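Local coordinates for trichomaglin (Trichosanthes lepiniana, PDB 1SGL), which probably cleaves single-stranded RNA, being an S-like ribonuclease of the RNase T2 family, at residues Phe5-Leu10 / Arg46-Gly51; Ile9-Trp14 / Lys178-Phe183; Val162-Lys167 / Pro189-Gln194. All blocks are in the same frame, centred on the assembly; numbering follows the deposited sequence.

Contact 1 (Phe5-Leu10 / Arg46-Gly51); sequences FDYFIL and RPEYSG. With SO4 (sulfate ion), chain D.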
loop_
_atom_site.group_PDB
_atom_site.type_symbol
_atom_site.label_atom_id
_atom_site.label_comp_id
_atom_site.label_asym_id
_atom_site.label_seq_id
_atom_site.Cartn_x
_atom_site.Cartn_y
_atom_site.Cartn_z
ATOM N N PHE A 5 19.077 5.239 5.607
ATOM C CA PHE A 5 17.733 5.800 5.527
ATOM C C PHE A 5 17.238 6.094 6.935
ATOM O O PHE A 5 17.746 5.528 7.903
ATOM C CB PHE A 5 16.779 4.827 4.820
ATOM C CG PHE A 5 16.521 3.551 5.580
ATOM C CD1 PHE A 5 15.389 3.417 6.376
ATOM C CD2 PHE A 5 17.404 2.478 5.486
ATOM C CE1 PHE A 5 15.136 2.228 7.067
ATOM C CE2 PHE A 5 17.162 1.289 6.172
ATOM C CZ PHE A 5 16.026 1.163 6.964
ATOM N N ASP A 6 16.266 6.995 7.048
ATOM C CA ASP A 6 15.711 7.349 8.346
ATOM C C ASP A 6 14.298 6.827 8.498
ATOM O O ASP A 6 13.876 6.466 9.594
ATOM C CB ASP A 6 15.641 8.875 8.543
ATOM C CG ASP A 6 17.008 9.535 8.665
ATOM O OD1 ASP A 6 17.901 8.994 9.351
ATOM O OD2 ASP A 6 17.173 10.623 8.084
ATOM N N TYR A 7 13.564 6.785 7.392
ATOM C CA TYR A 7 12.173 6.378 7.460
ATOM C C TYR A 7 11.710 5.256 6.545
ATOM O O TYR A 7 12.365 4.914 5.566
ATOM C CB TYR A 7 11.291 7.602 7.200
ATOM C CG TYR A 7 11.724 8.844 7.954
ATOM C CD1 TYR A 7 12.519 9.820 7.340
ATOM C CD2 TYR A 7 11.342 9.043 9.279
ATOM C CE1 TYR A 7 12.918 10.965 8.035
ATOM C CE2 TYR A 7 11.735 10.176 9.979
ATOM C CZ TYR A 7 12.522 11.131 9.351
ATOM O OH TYR A 7 12.920 12.237 10.054
ATOM N N PHE A 8 10.557 4.697 6.897
ATOM C CA PHE A 8 9.907 3.651 6.129
ATOM C C PHE A 8 8.655 4.266 5.504
ATOM O O PHE A 8 8.044 5.183 6.063
ATOM C CB PHE A 8 9.467 2.494 7.030
ATOM C CG PHE A 8 10.573 1.564 7.428
ATOM C CD1 PHE A 8 11.031 1.530 8.741
ATOM C CD2 PHE A 8 11.143 0.704 6.494
ATOM C CE1 PHE A 8 12.048 0.642 9.121
ATOM C CE2 PHE A 8 12.154 -0.183 6.857
ATOM C CZ PHE A 8 12.607 -0.215 8.172
ATOM N N ILE A 9 8.285 3.769 4.335
ATOM C CA ILE A 9 7.086 4.226 3.675
ATOM C C ILE A 9 6.175 3.022 3.484
ATOM O O ILE A 9 6.610 1.974 2.984
ATOM C CB ILE A 9 7.370 4.818 2.282
ATOM C CG1 ILE A 9 8.327 6.006 2.397
ATOM C CG2 ILE A 9 6.051 5.264 1.633
ATOM C CD1 ILE A 9 8.708 6.601 1.064
ATOM N N LEU A 10 4.923 3.167 3.908
ATOM C CA LEU A 10 3.911 2.129 3.744
ATOM C C LEU A 10 3.001 2.646 2.641
ATOM O O LEU A 10 2.263 3.608 2.839
ATOM C CB LEU A 10 3.097 1.925 5.025
ATOM C CG LEU A 10 1.890 0.975 4.917
ATOM C CD1 LEU A 10 2.338 -0.418 4.498
ATOM C CD2 LEU A 10 1.166 0.917 6.259
ATOM N N ARG A 46 8.613 -0.130 2.417
ATOM C CA ARG A 46 9.971 0.015 1.909
ATOM C C ARG A 46 10.747 1.133 2.588
ATOM O O ARG A 46 10.156 2.062 3.136
ATOM C CB ARG A 46 9.943 0.276 0.402
ATOM C CG ARG A 46 9.437 1.656 0.013
ATOM C CD ARG A 46 9.446 1.839 -1.492
ATOM N NE ARG A 46 9.358 3.246 -1.894
ATOM C CZ ARG A 46 8.225 3.936 -2.008
ATOM N NH1 ARG A 46 7.055 3.362 -1.751
ATOM N NH2 ARG A 46 8.264 5.200 -2.400
ATOM N N PRO A 47 12.087 1.037 2.578
ATOM C CA PRO A 47 12.944 2.061 3.191
ATOM C C PRO A 47 12.884 3.289 2.292
ATOM O O PRO A 47 12.863 3.153 1.070
ATOM C CB PRO A 47 14.335 1.424 3.163
ATOM C CG PRO A 47 14.047 -0.072 3.113
ATOM C CD PRO A 47 12.878 -0.136 2.167
ATOM N N GLU A 48 12.843 4.479 2.880
ATOM C CA GLU A 48 12.804 5.698 2.080
ATOM C C GLU A 48 14.223 6.187 1.788
ATOM O O GLU A 48 14.925 6.655 2.682
ATOM C CB GLU A 48 12.011 6.784 2.813
ATOM C CG GLU A 48 12.022 8.141 2.121
ATOM C CD GLU A 48 11.044 9.129 2.743
ATOM O OE1 GLU A 48 11.010 9.242 3.984
ATOM O OE2 GLU A 48 10.314 9.799 1.985
ATOM N N TYR A 49 14.651 6.047 0.536
ATOM C CA TYR A 49 15.981 6.486 0.121
ATOM C C TYR A 49 15.828 7.782 -0.665
ATOM O O TYR A 49 14.960 7.887 -1.537
ATOM C CB TYR A 49 16.657 5.418 -0.746
ATOM C CG TYR A 49 16.958 4.123 -0.020
ATOM C CD1 TYR A 49 16.213 2.964 -0.266
ATOM C CD2 TYR A 49 18.000 4.050 0.909
ATOM C CE1 TYR A 49 16.504 1.765 0.394
ATOM C CE2 TYR A 49 18.297 2.865 1.572
ATOM C CZ TYR A 49 17.547 1.725 1.310
ATOM O OH TYR A 49 17.855 0.551 1.962
ATOM N N SER A 50 16.663 8.772 -0.365
ATOM C CA SER A 50 16.566 10.065 -1.043
ATOM C C SER A 50 17.924 10.672 -1.386
ATOM O O SER A 50 18.105 11.889 -1.288
ATOM C CB SER A 50 15.794 11.048 -0.158
ATOM O OG SER A 50 14.673 10.425 0.451
ATOM N N GLY A 51 18.877 9.837 -1.792
ATOM C CA GLY A 51 20.195 10.357 -2.116
ATOM C C GLY A 51 20.810 9.818 -3.391
ATOM O O GLY A 51 21.829 9.125 -3.348
HETATM S S SO4 D . 5.395 7.448 -3.129
HETATM O O1 SO4 D . 5.545 7.038 -4.540
HETATM O O2 SO4 D . 4.944 6.296 -2.320
HETATM O O3 SO4 D . 4.395 8.532 -3.057
HETATM O O4 SO4 D . 6.694 7.927 -2.613
HETATM O O HOH W 1 14.737 7.853 4.896
HETATM O O HOH W 2 6.276 1.394 -0.287
#
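Ile9, Glu48 and Arg46 bury the most surface where strands 7-14 and 40-47 pair antiparallel in the central sheet of the RNase T2 fold. Ile9 and Arg46 form a hydrogen-bonded pair, Ile9 N giving to Arg46 O at 2.8 Å and Arg46 N to Ile9 O at 3.0 Å, and their side chains run side by side on one face of the sheet. CD1 of Ile9 lies over one face of the Arg46 guanidinium, toward its rim, and also meets CB and OE2 of Glu48. Glu48 CG is anti to the backbone N (chi1 175°), and the extended chain passes Ile9 CD1. Its OE1 comes within 3.6 Å of Tyr7 CB. Beyond the pair, Glu48 N binds Tyr7 O at 2.8 Å, and a water that accepts from Asp6 N donates to Glu48 O. On the sheet face of Phe8 and Pro47, Pro47 CB stands 3.8 Å from the ring centroid of Phe5, a CH-pi contact only 6° off the normal, while Tyr49 meets the same ring obliquely. An alanine in place of Phe5 would probably leave Pro47 CB without its aromatic partner and open a gap beside Tyr49. At the far end of the Arg46 side chain, NH1 gives to a water at 2.6 Å and NH2 to sulfate O4 at 3.2 Å.

Contact 2 (Ile9-Trp14 / Lys178-Phe183); sequences ILALQW and KLSLCF. With SO4 (sulfate ion), chain C; SO4 (sulfate ion), chain D.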
loop_
_atom_site.group_PDB
_atom_site.type_symbol
_atom_site.label_atom_id
_atom_site.label_comp_id
_atom_site.label_asym_id
_atom_site.label_seq_id
_atom_site.Cartn_x
_atom_site.Cartn_y
_atom_site.Cartn_z
ATOM N N ILE A 9 8.285 3.769 4.335
ATOM C CA ILE A 9 7.086 4.226 3.675
ATOM C C ILE A 9 6.175 3.022 3.484
ATOM O O ILE A 9 6.610 1.974 2.984
ATOM C CB ILE A 9 7.370 4.818 2.282
ATOM C CG1 ILE A 9 8.327 6.006 2.397
ATOM C CG2 ILE A 9 6.051 5.264 1.633
ATOM C CD1 ILE A 9 8.708 6.601 1.064
ATOM N N LEU A 10 4.923 3.167 3.908
ATOM C CA LEU A 10 3.911 2.129 3.744
ATOM C C LEU A 10 3.001 2.646 2.641
ATOM O O LEU A 10 2.263 3.608 2.839
ATOM C CB LEU A 10 3.097 1.925 5.025
ATOM C CG LEU A 10 1.890 0.975 4.917
ATOM C CD1 LEU A 10 2.338 -0.418 4.498
ATOM C CD2 LEU A 10 1.166 0.917 6.259
ATOM N N ALA A 11 3.071 2.013 1.478
ATOM C CA ALA A 11 2.273 2.411 0.331
ATOM C C ALA A 11 0.962 1.639 0.251
ATOM O O ALA A 11 0.952 0.405 0.283
ATOM C CB ALA A 11 3.076 2.204 -0.944
ATOM N N LEU A 12 -0.139 2.373 0.155
ATOM C CA LEU A 12 -1.465 1.776 0.057
ATOM C C LEU A 12 -2.093 2.186 -1.265
ATOM O O LEU A 12 -1.869 3.294 -1.745
ATOM C CB LEU A 12 -2.363 2.249 1.199
ATOM C CG LEU A 12 -1.872 2.027 2.630
ATOM C CD1 LEU A 12 -2.939 2.529 3.605
ATOM C CD2 LEU A 12 -1.583 0.551 2.866
ATOM N N GLN A 13 -2.882 1.290 -1.849
ATOM C CA GLN A 13 -3.539 1.564 -3.115
ATOM C C GLN A 13 -5.044 1.558 -2.962
ATOM O O GLN A 13 -5.589 0.752 -2.211
ATOM C CB GLN A 13 -3.140 0.512 -4.152
ATOM C CG GLN A 13 -1.682 0.596 -4.542
ATOM C CD GLN A 13 -1.336 -0.260 -5.731
ATOM O OE1 GLN A 13 -0.171 -0.337 -6.124
ATOM N NE2 GLN A 13 -2.341 -0.910 -6.321
ATOM N N TRP A 14 -5.712 2.455 -3.676
ATOM C CA TRP A 14 -7.165 2.529 -3.634
ATOM C C TRP A 14 -7.717 1.513 -4.633
ATOM O O TRP A 14 -7.541 1.656 -5.848
ATOM C CB TRP A 14 -7.656 3.937 -3.997
ATOM C CG TRP A 14 -9.152 4.057 -3.937
ATOM C CD1 TRP A 14 -10.007 4.251 -4.985
ATOM C CD2 TRP A 14 -9.977 3.925 -2.768
ATOM N NE1 TRP A 14 -11.316 4.244 -4.544
ATOM C CE2 TRP A 14 -11.324 4.045 -3.189
ATOM C CE3 TRP A 14 -9.708 3.720 -1.409
ATOM C CZ2 TRP A 14 -12.395 3.965 -2.301
ATOM C CZ3 TRP A 14 -10.778 3.640 -0.520
ATOM C CH2 TRP A 14 -12.104 3.762 -0.974
ATOM N N LYS A 178 -3.004 6.281 -4.718
ATOM C CA LYS A 178 -2.232 5.771 -3.605
ATOM C C LYS A 178 -2.192 6.729 -2.426
ATOM O O LYS A 178 -2.337 7.941 -2.577
ATOM C CB LYS A 178 -0.799 5.507 -4.078
ATOM C CG LYS A 178 -0.722 4.754 -5.398
ATOM C CD LYS A 178 0.633 4.921 -6.099
ATOM C CE LYS A 178 1.770 4.233 -5.352
ATOM N NZ LYS A 178 2.057 4.864 -4.040
ATOM N N LEU A 179 -1.985 6.163 -1.250
ATOM C CA LEU A 179 -1.877 6.935 -0.031
ATOM C C LEU A 179 -0.745 6.268 0.722
ATOM O O LEU A 179 -0.778 5.058 0.952
ATOM C CB LEU A 179 -3.179 6.879 0.775
ATOM C CG LEU A 179 -3.193 7.735 2.049
ATOM C CD1 LEU A 179 -4.631 8.004 2.475
ATOM C CD2 LEU A 179 -2.415 7.035 3.160
ATOM N N SER A 180 0.266 7.051 1.085
ATOM C CA SER A 180 1.410 6.515 1.799
ATOM C C SER A 180 1.575 7.111 3.186
ATOM O O SER A 180 1.309 8.295 3.396
ATOM C CB SER A 180 2.687 6.769 0.997
ATOM O OG SER A 180 2.575 6.247 -0.318
ATOM N N LEU A 181 2.005 6.281 4.129
ATOM C CA LEU A 181 2.260 6.735 5.489
ATOM C C LEU A 181 3.757 6.569 5.730
ATOM O O LEU A 181 4.381 5.626 5.234
ATOM C CB LEU A 181 1.474 5.910 6.521
ATOM C CG LEU A 181 -0.059 5.958 6.487
ATOM C CD1 LEU A 181 -0.616 5.024 7.548
ATOM C CD2 LEU A 181 -0.546 7.372 6.718
ATOM N N CYS A 182 4.335 7.489 6.485
ATOM C CA CYS A 182 5.758 7.426 6.774
ATOM C C CYS A 182 5.977 7.073 8.249
ATOM O O CYS A 182 5.174 7.442 9.107
ATOM C CB CYS A 182 6.404 8.763 6.373
ATOM S SG CYS A 182 6.221 9.011 4.567
ATOM N N PHE A 183 7.037 6.319 8.528
ATOM C CA PHE A 183 7.355 5.891 9.895
ATOM C C PHE A 183 8.864 5.951 10.154
ATOM O O PHE A 183 9.658 5.804 9.219
ATOM C CB PHE A 183 6.910 4.433 10.126
ATOM C CG PHE A 183 5.440 4.191 9.923
ATOM C CD1 PHE A 183 4.935 3.907 8.659
ATOM C CD2 PHE A 183 4.563 4.229 11.004
ATOM C CE1 PHE A 183 3.572 3.657 8.469
ATOM C CE2 PHE A 183 3.203 3.985 10.830
ATOM C CZ PHE A 183 2.706 3.695 9.560
HETATM S S SO4 C . -0.440 -4.288 -8.273
HETATM O O1 SO4 C . -0.407 -2.902 -7.768
HETATM O O2 SO4 C . -1.353 -4.359 -9.426
HETATM O O3 SO4 C . -0.921 -5.194 -7.215
HETATM O O4 SO4 C . 0.915 -4.687 -8.684
HETATM S S SO4 D . 5.395 7.448 -3.129
HETATM O O1 SO4 D . 5.545 7.038 -4.540
HETATM O O2 SO4 D . 4.944 6.296 -2.320
HETATM O O3 SO4 D . 4.395 8.532 -3.057
HETATM O O4 SO4 D . 6.694 7.927 -2.613
#
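Leu10 and Leu12 pair with Leu181 and Leu179 as strands 9-14 and 178-183 run antiparallel, their axes 4.6 Å apart at closest approach and their directions 159° apart. Each pair is closed by two backbone hydrogen bonds; Leu10 N to Leu181 O, at 2.8 Å, is nearly straight at 174°. Between them, in the non-hydrogen-bonded pair of Ala11 and Ser180, Ser180 CA makes a CA-H...O contact of 3.2 Å with Leu10 O. Leu12 CB also lies against a backbone oxygen, Leu179 O. The four leucines share one face of the sheet, and there Leu10 CB meets the edge of the Phe183 ring at CE1, 3.9 Å away. These are two central strands of the antiparallel sheet of the RNase T2 fold, and helices 116-129 and 132-139 pack on this leucine face: Phe127 and Val132 touch Leu12, and Val132 also touches Leu181. The other face carries Ile9, Ala11 and Gln13 opposite Cys182, Ser180 and Lys178. Ile9 CG2, anti to the backbone N, rests on Ser180 CB at 3.7 Å, and Ile9 CG1 approaches Cys182 SG. Lys178 is bent at its third and fourth torsions, and its NZ ends 4.2 Å from Ala11 CB. Ser180 OG lies 3.1 Å from O2 of one sulfate, and Gln13 NE2 makes a weak bond to O1 of another.

Contact 3 (Val162-Lys167 / Pro189-Gln194); sequences VGARPK and PRDCVQ. With SO4 (sulfate ion), chain D.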
loop_
_atom_site.group_PDB
_atom_site.type_symbol
_atom_site.label_atom_id
_atom_site.label_comp_id
_atom_site.label_asym_id
_atom_site.label_seq_id
_atom_site.Cartn_x
_atom_site.Cartn_y
_atom_site.Cartn_z
ATOM N N VAL A 162 -4.139 9.021 12.560
ATOM C CA VAL A 162 -2.811 8.418 12.624
ATOM C C VAL A 162 -1.800 9.273 13.386
ATOM O O VAL A 162 -0.835 8.749 13.953
ATOM C CB VAL A 162 -2.270 8.159 11.195
ATOM C CG1 VAL A 162 -0.837 7.655 11.248
ATOM C CG2 VAL A 162 -3.165 7.149 10.485
ATOM N N GLY A 163 -2.021 10.585 13.396
ATOM C CA GLY A 163 -1.105 11.476 14.082
ATOM C C GLY A 163 0.046 11.975 13.215
ATOM O O GLY A 163 1.009 12.526 13.735
ATOM N N ALA A 164 -0.042 11.782 11.902
ATOM C CA ALA A 164 1.007 12.233 10.989
ATOM C C ALA A 164 0.449 12.447 9.593
ATOM O O ALA A 164 -0.501 11.776 9.178
ATOM C CB ALA A 164 2.158 11.211 10.945
ATOM N N ARG A 165 1.051 13.380 8.870
ATOM C CA ARG A 165 0.626 13.709 7.519
ATOM C C ARG A 165 0.965 12.647 6.462
ATOM O O ARG A 165 2.118 12.257 6.312
ATOM C CB ARG A 165 1.254 15.042 7.102
ATOM C CG ARG A 165 0.961 15.440 5.659
ATOM C CD ARG A 165 1.478 16.845 5.353
ATOM N NE ARG A 165 2.933 16.885 5.390
ATOM C CZ ARG A 165 3.642 17.741 6.117
ATOM N NH1 ARG A 165 3.028 18.642 6.875
ATOM N NH2 ARG A 165 4.966 17.681 6.100
ATOM N N PRO A 166 -0.039 12.180 5.704
ATOM C CA PRO A 166 0.216 11.169 4.669
ATOM C C PRO A 166 0.571 11.850 3.348
ATOM O O PRO A 166 0.501 13.064 3.227
ATOM C CB PRO A 166 -1.120 10.462 4.553
ATOM C CG PRO A 166 -2.073 11.625 4.651
ATOM C CD PRO A 166 -1.485 12.455 5.811
ATOM N N LYS A 167 0.921 11.042 2.359
ATOM C CA LYS A 167 1.255 11.516 1.029
ATOM C C LYS A 167 0.200 10.931 0.076
ATOM O O LYS A 167 0.042 9.718 -0.012
ATOM C CB LYS A 167 2.663 11.029 0.663
ATOM C CG LYS A 167 3.111 11.374 -0.742
ATOM C CD LYS A 167 4.634 11.331 -0.872
ATOM C CE LYS A 167 5.214 9.994 -0.431
ATOM N NZ LYS A 167 6.690 9.913 -0.655
ATOM N N PRO A 189 4.675 6.896 13.646
ATOM C CA PRO A 189 4.305 7.759 12.518
ATOM C C PRO A 189 5.086 9.069 12.450
ATOM O O PRO A 189 5.409 9.675 13.469
ATOM C CB PRO A 189 2.808 7.986 12.734
ATOM C CG PRO A 189 2.375 6.698 13.408
ATOM C CD PRO A 189 3.483 6.491 14.411
ATOM N N ARG A 190 5.371 9.491 11.225
ATOM C CA ARG A 190 6.102 10.720 10.955
ATOM C C ARG A 190 5.492 11.365 9.717
ATOM O O ARG A 190 5.090 10.666 8.785
ATOM C CB ARG A 190 7.578 10.397 10.687
ATOM C CG ARG A 190 8.360 10.035 11.927
ATOM C CD ARG A 190 8.570 11.269 12.797
ATOM N NE ARG A 190 9.294 10.975 14.027
ATOM C CZ ARG A 190 8.740 10.453 15.114
ATOM N NH1 ARG A 190 7.447 10.169 15.125
ATOM N NH2 ARG A 190 9.479 10.212 16.190
ATOM N N ASP A 191 5.418 12.688 9.692
ATOM C CA ASP A 191 4.861 13.357 8.524
ATOM C C ASP A 191 5.667 12.958 7.294
ATOM O O ASP A 191 6.894 12.862 7.352
ATOM C CB ASP A 191 4.949 14.882 8.639
ATOM C CG ASP A 191 4.146 15.441 9.788
ATOM O OD1 ASP A 191 3.026 14.961 10.054
ATOM O OD2 ASP A 191 4.644 16.394 10.418
ATOM N N CYS A 192 4.975 12.728 6.184
ATOM C CA CYS A 192 5.648 12.406 4.937
ATOM C C CYS A 192 5.965 13.746 4.266
ATOM O O CYS A 192 5.329 14.765 4.559
ATOM C CB CYS A 192 4.735 11.623 4.002
ATOM S SG CYS A 192 4.385 9.869 4.347
ATOM N N VAL A 193 6.935 13.743 3.361
ATOM C CA VAL A 193 7.296 14.963 2.642
ATOM C C VAL A 193 6.112 15.407 1.784
ATOM O O VAL A 193 5.461 14.584 1.143
ATOM C CB VAL A 193 8.525 14.733 1.732
ATOM C CG1 VAL A 193 8.725 15.927 0.809
ATOM C CG2 VAL A 193 9.770 14.517 2.585
ATOM N N GLN A 194 5.839 16.709 1.783
ATOM C CA GLN A 194 4.736 17.275 1.008
ATOM C C GLN A 194 4.927 17.029 -0.487
ATOM O O GLN A 194 6.048 17.078 -0.989
ATOM C CB GLN A 194 4.640 18.783 1.249
ATOM C CG GLN A 194 3.341 19.395 0.751
ATOM C CD GLN A 194 2.197 19.193 1.733
ATOM O OE1 GLN A 194 1.020 19.321 1.378
ATOM N NE2 GLN A 194 2.539 18.890 2.980
HETATM S S SO4 D . 5.395 7.448 -3.129
HETATM O O1 SO4 D . 5.545 7.038 -4.540
HETATM O O2 SO4 D . 4.944 6.296 -2.320
HETATM O O3 SO4 D . 4.395 8.532 -3.057
HETATM O O4 SO4 D . 6.694 7.927 -2.613
HETATM O O HOH W 3 2.743 9.694 7.642
#
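Arg165 and Asp191 cross at about a right angle, yet their flat ends are stacked, the guanidinium and carboxylate planes only 27° apart. Asp191 CB lies over one face of the guanidinium, toward its rim. No N-H points at the carboxylate from that group; the opposite charges, with Arg165 NH1 4.5 Å from Asp191 OD2, stay beyond salt-bridge range. The carboxylate instead grips the backbone: OD1 takes Arg165 N at 2.8 Å through its anti lone pair, in a bond straight to 171°. Over the opposite face of the guanidinium, toward the rim, comes NE2 of Gln194, its amide plane turned 63° and NE2 3.2 Å from Arg165 NE; both are donors, so this is packing and not a hydrogen bond. Cys192 O lies at the guanidinium edge, in its plane, and receives two weak bonds, from NE and NH2. The bend at the third torsion of Arg165 carries NE out of the line of CB, CG and CD, toward that oxygen. Cys192 N returns to Arg165 O at 2.9 Å, and a water donating to both Arg165 O and Arg190 O ties the backbones a second time. On one flank Ala164 CB packs on Pro189 CB at 3.7 Å, and Val162 CG1 reaches the same proline. On the other, Lys167 CB meets Cys192 CB, and the lysine runs on past Val193 O to put NZ 2.8 Å from a sulfate oxygen, O4. The contact joins two irregular segments of the RNase T2 fold: 162-167 links helix 151-162 to strand 167-170, whereas Pro189-Gln194 begins at the short strand 189-190. CB of Pro166 points away from Pro189-Gln194, and its side chain touches Val158 and Glu159 of helix 151-162 and Leu179 and Leu181 of strand 176-184.

Contacts 1 and 2 share Ile9 and Leu10 because both use strand 7-14, which lies between strands 40-47 and 176-184. Contact 3, its centre about 10 Å from that of contact 2, is tied to it by the disulfide between Cys182 SG and Cys192 SG, 2.0 Å long. One sulfate lies beside all three contacts; held by Arg46 NH2 and Lys167 NZ, with Ser180 OG close by, it suggests a positively charged spot on this face. Strand 40-47 carries the His-Gly-Leu-Arg-Pro sequence that probably corresponds to a conserved active-site motif of the T2 family, its His43 close to Gln13 of contact 2. A second sulfate, held weakly by Gln13 NE2 and bonded to Tyr82 N, may mark the pocket.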